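Local atomic coordinates of odorant-binding protein 1F (PDB entry 3FIQ), a protein that binds a wide variety of small odorant molecules in the nasal epithelium, as a secreted member of the lipocalin family. Residues 40-45 with 96-101; 49-54 with 86-91; 101-106 with 111-116. One frame throughout, in Å; residues are numbered along the deposited sequence.

Contact 1: 40-45 with 96-101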
# COMPACT_ATOMS: atom_id res chain seq x y z
N GLN A 40 -4.13 -5.03 7.02
CA GLN A 40 -4.25 -6.03 8.05
C GLN A 40 -3.54 -7.33 7.73
O GLN A 40 -2.94 -7.97 8.61
CB GLN A 40 -5.74 -6.25 8.33
CG GLN A 40 -5.99 -7.23 9.49
CD GLN A 40 -7.46 -7.28 9.83
OE1 GLN A 40 -8.20 -8.17 9.35
NE2 GLN A 40 -7.88 -6.34 10.63
N HIS A 41 -3.67 -7.83 6.49
CA HIS A 41 -3.18 -9.17 6.17
C HIS A 41 -2.97 -9.32 4.70
O HIS A 41 -3.68 -8.69 3.91
CB HIS A 41 -4.25 -10.21 6.64
CG HIS A 41 -3.78 -11.63 6.70
ND1 HIS A 41 -3.88 -12.48 5.62
CD2 HIS A 41 -3.18 -12.35 7.70
CE1 HIS A 41 -3.36 -13.67 5.95
NE2 HIS A 41 -2.97 -13.63 7.20
N MET A 42 -2.00 -10.15 4.33
CA MET A 42 -1.77 -10.54 2.93
C MET A 42 -1.66 -12.02 2.82
O MET A 42 -1.11 -12.72 3.72
CB MET A 42 -0.52 -9.87 2.39
CG MET A 42 -0.60 -8.38 2.34
SD MET A 42 0.56 -7.54 1.22
CE MET A 42 2.07 -7.71 2.14
N GLU A 43 -2.15 -12.56 1.69
CA GLU A 43 -2.02 -13.98 1.48
C GLU A 43 -1.96 -14.31 0.01
O GLU A 43 -2.82 -13.87 -0.74
CB GLU A 43 -3.19 -14.72 2.11
CG GLU A 43 -3.18 -16.19 1.93
CD GLU A 43 -4.53 -16.81 2.30
OE1 GLU A 43 -5.51 -16.08 2.63
OE2 GLU A 43 -4.62 -18.03 2.19
N CYS A 44 -0.96 -15.06 -0.44
CA CYS A 44 -1.03 -15.59 -1.79
C CYS A 44 -0.62 -17.05 -1.81
O CYS A 44 -0.12 -17.57 -0.80
CB CYS A 44 -0.20 -14.81 -2.79
SG CYS A 44 1.55 -14.43 -2.25
N GLY A 45 -0.80 -17.69 -2.97
CA GLY A 45 -0.50 -19.09 -3.16
C GLY A 45 0.58 -19.26 -4.18
O GLY A 45 1.33 -18.35 -4.44
N ASP A 96 10.68 -7.48 6.91
CA ASP A 96 9.61 -6.87 7.71
C ASP A 96 9.06 -5.54 7.19
O ASP A 96 8.21 -4.96 7.83
CB ASP A 96 10.00 -6.76 9.20
CG ASP A 96 11.23 -5.97 9.40
OD1 ASP A 96 11.64 -5.32 8.44
OD2 ASP A 96 11.79 -6.00 10.50
N ILE A 97 9.46 -5.12 6.00
CA ILE A 97 9.02 -3.87 5.38
C ILE A 97 8.91 -4.12 3.88
O ILE A 97 9.81 -4.66 3.28
CB ILE A 97 10.01 -2.73 5.65
CG1 ILE A 97 10.11 -2.40 7.14
CG2 ILE A 97 9.65 -1.54 4.78
CD1 ILE A 97 8.87 -1.76 7.70
N ILE A 98 7.81 -3.69 3.26
CA ILE A 98 7.60 -3.65 1.82
C ILE A 98 7.20 -2.28 1.41
O ILE A 98 6.28 -1.71 2.02
CB ILE A 98 6.57 -4.68 1.36
CG1 ILE A 98 7.08 -6.07 1.70
CG2 ILE A 98 6.32 -4.56 -0.16
CD1 ILE A 98 6.09 -7.20 1.36
N PHE A 99 7.88 -1.70 0.44
CA PHE A 99 7.41 -0.51 -0.27
C PHE A 99 6.67 -0.87 -1.56
O PHE A 99 7.27 -1.50 -2.43
CB PHE A 99 8.56 0.39 -0.68
CG PHE A 99 9.34 1.07 0.46
CD1 PHE A 99 9.12 0.83 1.83
CD2 PHE A 99 10.24 2.06 0.11
CE1 PHE A 99 9.86 1.48 2.77
CE2 PHE A 99 10.98 2.70 1.08
CZ PHE A 99 10.81 2.41 2.38
N PHE A 100 5.38 -0.60 -1.67
CA PHE A 100 4.59 -0.81 -2.86
C PHE A 100 4.42 0.49 -3.60
O PHE A 100 4.27 1.53 -3.02
CB PHE A 100 3.16 -1.27 -2.50
CG PHE A 100 3.07 -2.69 -2.00
CD1 PHE A 100 3.11 -3.74 -2.86
CD2 PHE A 100 2.85 -2.94 -0.64
CE1 PHE A 100 2.96 -5.04 -2.40
CE2 PHE A 100 2.71 -4.27 -0.19
CZ PHE A 100 2.77 -5.32 -1.11
N HIS A 101 4.41 0.42 -4.92
CA HIS A 101 4.01 1.51 -5.76
C HIS A 101 2.68 1.11 -6.37
O HIS A 101 2.48 -0.04 -6.78
CB HIS A 101 4.99 1.71 -6.89
CG HIS A 101 4.62 2.83 -7.78
ND1 HIS A 101 4.09 2.64 -9.04
CD2 HIS A 101 4.75 4.17 -7.63
CE1 HIS A 101 3.87 3.81 -9.60
NE2 HIS A 101 4.26 4.75 -8.77
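The sulfur of M42 is the atom on which this otherwise apolar contact turns: SD lies 3.9 Å from CZ of F100 and a little further, 4.2 Å, from its CE2. It stands 5.1 Å from the centroid of the F100 ring and 70° off the ring normal, an oblique Met-aromatic contact made at the CZ end of the ring. Sulfur suits such a place, being polarisable and asking for no hydrogen bond in a buried setting. A turn about the CG-SD bond (chi3 -74°) swings the methyl CE toward I98; CE and I98 CD1 meet tip to tip at 4.1 Å, and the same methyl also grazes F100 CZ. I98 meets it with CD1 at the end of an extended branch, while its other branch, CG2, lies 3.6 Å above one face of the F100 ring, offset toward the rim. Methionine, long and flexible, isoleucine with two branches and a flat phenylalanine thus fill the width between backbones whose nearest CA atoms, those of M42 and I98, are 11.7 Å apart. The two strands are not paired with each other but face one another across the barrel interior, the space in which lipocalins hold small hydrophobic ligands. W16 of strand 14-23 touches both M42 and I98. V90 of strand 85-93 packs on I98 and F100, and I53 of strand 50-59 on M42, whereas F99, between I98 and F100, turns to the outside and lies against E131, L132 and L135 of helix 126-138.

Contact 2: 49-54 with 86-91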
# COMPACT_ATOMS: atom_id res chain seq x y z
N GLN A 49 0.44 -15.68 -7.58
CA GLN A 49 -0.34 -15.24 -8.75
C GLN A 49 -1.57 -14.43 -8.26
O GLN A 49 -1.99 -13.46 -8.88
CB GLN A 49 -0.78 -16.41 -9.63
CG GLN A 49 -1.87 -16.08 -10.69
CD GLN A 49 -1.41 -15.07 -11.71
OE1 GLN A 49 -0.27 -15.20 -12.22
NE2 GLN A 49 -2.29 -14.03 -12.03
N GLU A 50 -2.12 -14.85 -7.14
CA GLU A 50 -3.37 -14.32 -6.64
C GLU A 50 -3.10 -13.80 -5.25
O GLU A 50 -2.97 -14.61 -4.33
CB GLU A 50 -4.47 -15.41 -6.69
CG GLU A 50 -5.87 -14.94 -6.59
CD GLU A 50 -6.93 -15.99 -7.11
OE1 GLU A 50 -7.17 -16.23 -8.36
OE2 GLU A 50 -7.50 -16.57 -6.22
N LEU A 51 -3.04 -12.49 -5.07
CA LEU A 51 -2.64 -11.87 -3.79
C LEU A 51 -3.83 -11.22 -3.14
O LEU A 51 -4.32 -10.16 -3.58
CB LEU A 51 -1.54 -10.81 -4.05
CG LEU A 51 -1.07 -9.96 -2.87
CD1 LEU A 51 -0.53 -10.77 -1.74
CD2 LEU A 51 0.06 -9.05 -3.36
N LYS A 52 -4.27 -11.82 -2.03
CA LYS A 52 -5.39 -11.28 -1.28
C LYS A 52 -4.89 -10.33 -0.22
O LYS A 52 -4.09 -10.73 0.64
CB LYS A 52 -6.12 -12.43 -0.61
CG LYS A 52 -7.09 -13.22 -1.50
CD LYS A 52 -6.44 -14.22 -2.34
CE LYS A 52 -5.73 -15.35 -1.53
NZ LYS A 52 -4.99 -16.13 -2.56
N ILE A 53 -5.36 -9.09 -0.25
CA ILE A 53 -4.97 -8.12 0.75
C ILE A 53 -6.22 -7.70 1.50
O ILE A 53 -7.17 -7.25 0.91
CB ILE A 53 -4.30 -6.91 0.09
CG1 ILE A 53 -3.04 -7.33 -0.69
CG2 ILE A 53 -3.98 -5.88 1.17
CD1 ILE A 53 -2.42 -6.15 -1.44
N ILE A 54 -6.20 -7.83 2.83
CA ILE A 54 -7.30 -7.37 3.69
C ILE A 54 -6.79 -6.09 4.33
O ILE A 54 -5.65 -6.02 4.84
CB ILE A 54 -7.65 -8.40 4.77
CG1 ILE A 54 -8.19 -9.66 4.08
CG2 ILE A 54 -8.68 -7.82 5.75
CD1 ILE A 54 -8.36 -10.86 5.04
N ASN A 86 -6.40 -0.40 -10.23
CA ASN A 86 -5.10 -0.27 -9.60
C ASN A 86 -4.11 -1.19 -10.29
O ASN A 86 -4.43 -2.33 -10.61
CB ASN A 86 -5.20 -0.63 -8.09
CG ASN A 86 -6.19 0.25 -7.41
OD1 ASN A 86 -5.87 1.34 -6.96
ND2 ASN A 86 -7.46 -0.22 -7.36
N TYR A 87 -2.91 -0.68 -10.38
CA TYR A 87 -1.75 -1.33 -10.91
C TYR A 87 -0.61 -1.17 -9.87
O TYR A 87 -0.08 -0.06 -9.68
CB TYR A 87 -1.33 -0.68 -12.20
CG TYR A 87 -2.40 -0.52 -13.22
CD1 TYR A 87 -3.20 0.60 -13.25
CD2 TYR A 87 -2.58 -1.46 -14.20
CE1 TYR A 87 -4.18 0.76 -14.18
CE2 TYR A 87 -3.59 -1.35 -15.15
CZ TYR A 87 -4.38 -0.22 -15.14
OH TYR A 87 -5.35 -0.03 -16.06
N PHE A 88 -0.28 -2.26 -9.17
CA PHE A 88 0.70 -2.15 -8.11
C PHE A 88 1.84 -3.13 -8.20
O PHE A 88 1.72 -4.20 -8.78
CB PHE A 88 0.00 -2.16 -6.73
CG PHE A 88 -0.62 -3.44 -6.31
CD1 PHE A 88 -1.98 -3.72 -6.54
CD2 PHE A 88 0.14 -4.36 -5.58
CE1 PHE A 88 -2.54 -4.89 -6.08
CE2 PHE A 88 -0.44 -5.53 -5.12
CZ PHE A 88 -1.76 -5.77 -5.33
N HIS A 89 2.99 -2.74 -7.66
CA HIS A 89 4.14 -3.63 -7.69
C HIS A 89 5.07 -3.31 -6.53
O HIS A 89 4.91 -2.30 -5.85
CB HIS A 89 4.87 -3.58 -9.07
CG HIS A 89 5.57 -2.30 -9.40
ND1 HIS A 89 4.92 -1.14 -9.77
CD2 HIS A 89 6.89 -2.00 -9.47
CE1 HIS A 89 5.81 -0.19 -10.03
NE2 HIS A 89 7.00 -0.68 -9.83
N VAL A 90 6.09 -4.14 -6.31
CA VAL A 90 6.98 -3.99 -5.16
C VAL A 90 8.22 -3.19 -5.55
O VAL A 90 8.86 -3.50 -6.54
CB VAL A 90 7.38 -5.39 -4.70
CG1 VAL A 90 8.43 -5.27 -3.53
CG2 VAL A 90 6.14 -6.15 -4.22
N LEU A 91 8.49 -2.12 -4.87
CA LEU A 91 9.65 -1.32 -5.15
C LEU A 91 10.80 -1.71 -4.26
O LEU A 91 11.98 -1.59 -4.63
CB LEU A 91 9.42 0.17 -4.84
CG LEU A 91 8.40 0.95 -5.53
CD1 LEU A 91 8.34 2.38 -4.98
CD2 LEU A 91 8.69 0.95 -7.02
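F88 pushes its ring across the barrel interior to fit against L51 and I53, two residues that follow each other on the inner face of strand 50-59. L51 reaches it at the edge: its methyl CD2 lies near the ring plane, 4.0 Å from CE2 of F88. The I53 and F88 side chains come from opposite directions, and I53 CD1, at the end of an extended branch, is 4.0 Å from F88 CZ. Two methyls thus meet neighbouring atoms at the far end of the ring, L51 CD2 in the plane and I53 CD1 obliquely to it. F88 adopts the crowded rotamer, with CG between its own backbone N and carbonyl carbon (chi1 69°), and this carries the ring out over the gap; the CA atoms of L51 and F88 are 11.1 Å apart. Large apolar side chains suit this buried space, and the contact joins facing walls of the lipocalin calyx across its interior. On the other side of strand 50-59, K52 curls back so that NZ donates to E50 O at 3.1 Å, 46° out of the carbonyl plane. The charged K52 and E50 suit this outward, solvent-accessible side. The F88 ring also meets Y78 of strand 78-81 with the planes nearly parallel, and rests on N102 of strand 97-105. I53 leans on F39 and M42 of strand 38-44, while L51 and I53 are hydrogen-bonded to the backbones of G70 and V68 of strand 62-72.

Contact 3: 101-106 with 111-116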
# COMPACT_ATOMS: atom_id res chain seq x y z
N HIS A 101 4.41 0.42 -4.92
CA HIS A 101 4.01 1.51 -5.76
C HIS A 101 2.68 1.11 -6.37
O HIS A 101 2.48 -0.04 -6.78
CB HIS A 101 4.99 1.71 -6.89
CG HIS A 101 4.62 2.83 -7.78
ND1 HIS A 101 4.09 2.64 -9.04
CD2 HIS A 101 4.75 4.17 -7.63
CE1 HIS A 101 3.87 3.81 -9.60
NE2 HIS A 101 4.26 4.75 -8.77
N ASN A 102 1.70 2.01 -6.30
CA ASN A 102 0.39 1.80 -6.90
C ASN A 102 0.00 3.01 -7.77
O ASN A 102 0.29 4.14 -7.44
CB ASN A 102 -0.70 1.59 -5.85
CG ASN A 102 -2.08 1.29 -6.47
OD1 ASN A 102 -3.13 1.92 -6.06
ND2 ASN A 102 -2.14 0.40 -7.36
N VAL A 103 -0.57 2.73 -8.94
CA VAL A 103 -1.22 3.71 -9.76
C VAL A 103 -2.71 3.37 -9.68
O VAL A 103 -3.16 2.25 -10.04
CB VAL A 103 -0.77 3.67 -11.23
CG1 VAL A 103 -1.54 4.73 -11.98
CG2 VAL A 103 0.75 3.93 -11.23
N ASN A 104 -3.47 4.31 -9.18
CA ASN A 104 -4.97 4.23 -9.15
C ASN A 104 -5.54 5.14 -10.15
O ASN A 104 -5.18 6.34 -10.25
CB ASN A 104 -5.45 4.60 -7.78
CG ASN A 104 -6.94 4.73 -7.66
OD1 ASN A 104 -7.47 5.83 -7.78
ND2 ASN A 104 -7.66 3.61 -7.45
N VAL A 105 -6.46 4.58 -10.99
CA VAL A 105 -7.24 5.39 -11.92
C VAL A 105 -8.65 5.34 -11.50
O VAL A 105 -9.29 4.29 -11.53
CB VAL A 105 -7.08 4.90 -13.35
CG1 VAL A 105 -7.86 5.75 -14.29
CG2 VAL A 105 -5.57 4.81 -13.72
N ASP A 106 -9.13 6.45 -10.95
CA ASP A 106 -10.43 6.43 -10.30
C ASP A 106 -11.54 6.43 -11.30
O ASP A 106 -11.31 6.46 -12.50
CB ASP A 106 -10.52 7.45 -9.20
CG ASP A 106 -10.82 8.86 -9.64
OD1 ASP A 106 -11.20 9.08 -10.79
OD2 ASP A 106 -10.71 9.80 -8.75
N GLU A 111 -5.87 10.07 -12.25
CA GLU A 111 -4.76 9.17 -11.91
C GLU A 111 -4.00 9.65 -10.72
O GLU A 111 -3.59 10.81 -10.65
CB GLU A 111 -3.79 9.13 -13.08
CG GLU A 111 -2.77 8.01 -12.98
CD GLU A 111 -1.85 7.92 -14.22
OE1 GLU A 111 -2.40 7.93 -15.35
OE2 GLU A 111 -0.59 7.84 -14.03
N THR A 112 -3.76 8.73 -9.76
CA THR A 112 -3.02 9.00 -8.56
C THR A 112 -1.89 7.97 -8.46
O THR A 112 -2.09 6.76 -8.59
CB THR A 112 -3.92 8.88 -7.31
OG1 THR A 112 -5.08 9.73 -7.45
CG2 THR A 112 -3.20 9.28 -6.00
N ASN A 113 -0.70 8.49 -8.26
CA ASN A 113 0.51 7.71 -7.97
C ASN A 113 0.74 7.64 -6.48
O ASN A 113 0.79 8.65 -5.83
CB ASN A 113 1.71 8.32 -8.72
CG ASN A 113 1.74 7.84 -10.18
OD1 ASN A 113 2.41 6.88 -10.50
ND2 ASN A 113 0.96 8.45 -11.03
N VAL A 114 1.00 6.44 -5.96
CA VAL A 114 1.04 6.16 -4.53
C VAL A 114 2.25 5.30 -4.19
O VAL A 114 2.61 4.38 -4.92
CB VAL A 114 -0.21 5.38 -4.12
CG1 VAL A 114 -0.24 5.17 -2.59
CG2 VAL A 114 -1.51 6.06 -4.57
N ILE A 115 2.92 5.61 -3.10
CA ILE A 115 3.85 4.71 -2.46
C ILE A 115 3.26 4.40 -1.10
O ILE A 115 2.91 5.29 -0.35
CB ILE A 115 5.30 5.21 -2.38
CG1 ILE A 115 5.79 5.45 -3.79
CG2 ILE A 115 6.18 4.17 -1.58
CD1 ILE A 115 7.20 6.21 -3.78
N LEU A 116 3.06 3.11 -0.83
CA LEU A 116 2.55 2.66 0.45
C LEU A 116 3.58 1.76 1.12
O LEU A 116 4.15 0.86 0.50
CB LEU A 116 1.22 1.84 0.22
CG LEU A 116 0.60 1.33 1.52
CD1 LEU A 116 -0.90 1.31 1.37
CD2 LEU A 116 1.00 -0.05 1.83
O HOH W 1 4.91 7.46 -9.94
O HOH W 2 -6.96 8.42 -8.52
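Four backbone hydrogen bonds tie this antiparallel hairpin together. N102 N gives to V114 O at 2.9 Å and N102 O receives V114 N at 2.8 Å; one step on, N104 N binds T112 O at 2.9 Å and T112 N binds N104 O at 2.8 Å. The non-hydrogen-bonded pairs H101-I115, V103-N113 and V105-E111 alternate with these. On their face H101 NE2 makes a weak bond to N113 OD1, 3.3 Å and bent to 124°, and a water lying 3.0 Å from H101 NE2 gives N113 OD1 a firmer bond at 2.6 Å. The H101 chain, with CG opposite the backbone N (chi1 -179°), brings its ring edge toward strand 111-116. Beside it the methyl groups of V103 work as apolar filler: CG1 presses on the aliphatic CG of E111 at 3.6 Å, and CG2 lies alongside the amide of N113. Beta-branched valine suits a strand, and E111 can offer methylenes here while its carboxylate accepts a weak bond from N113 ND2. On the other face, turned to the barrel interior, N104 ND2 donates to N86 OD1 of strand 85-93, T112 OG1 bonds N25 OD1, and a water joins N104 OD1 to T112 OG1. Further along the same inner face, V114 rests on I21 and A23 of strand 14-23, while I115, on the outer face, packs against L132 and L135 of helix 126-138.

Overall arrangement
From the N terminus, strand 14-23 is the first strand and later pairs with both 38-44 and 111-119, closing the barrel. Contact 1 then joins 40-45 to 96-101, closing a long loop of mostly strand residues. Contact 2, between 49-54 and 86-91, is nested inside that loop, one strand further in at each end: 38-44 pairs with 50-59, and 85-93 with 97-105. Both reach across the interior. Contact 3 follows in series, starting at H101, the last residue of contact 1, and closes the short hairpin 101-106 with 111-116 within the wall. Backbone bonds between E43 and K52, H89 and H101, and F100 and L116 knit the three into one curved sheet.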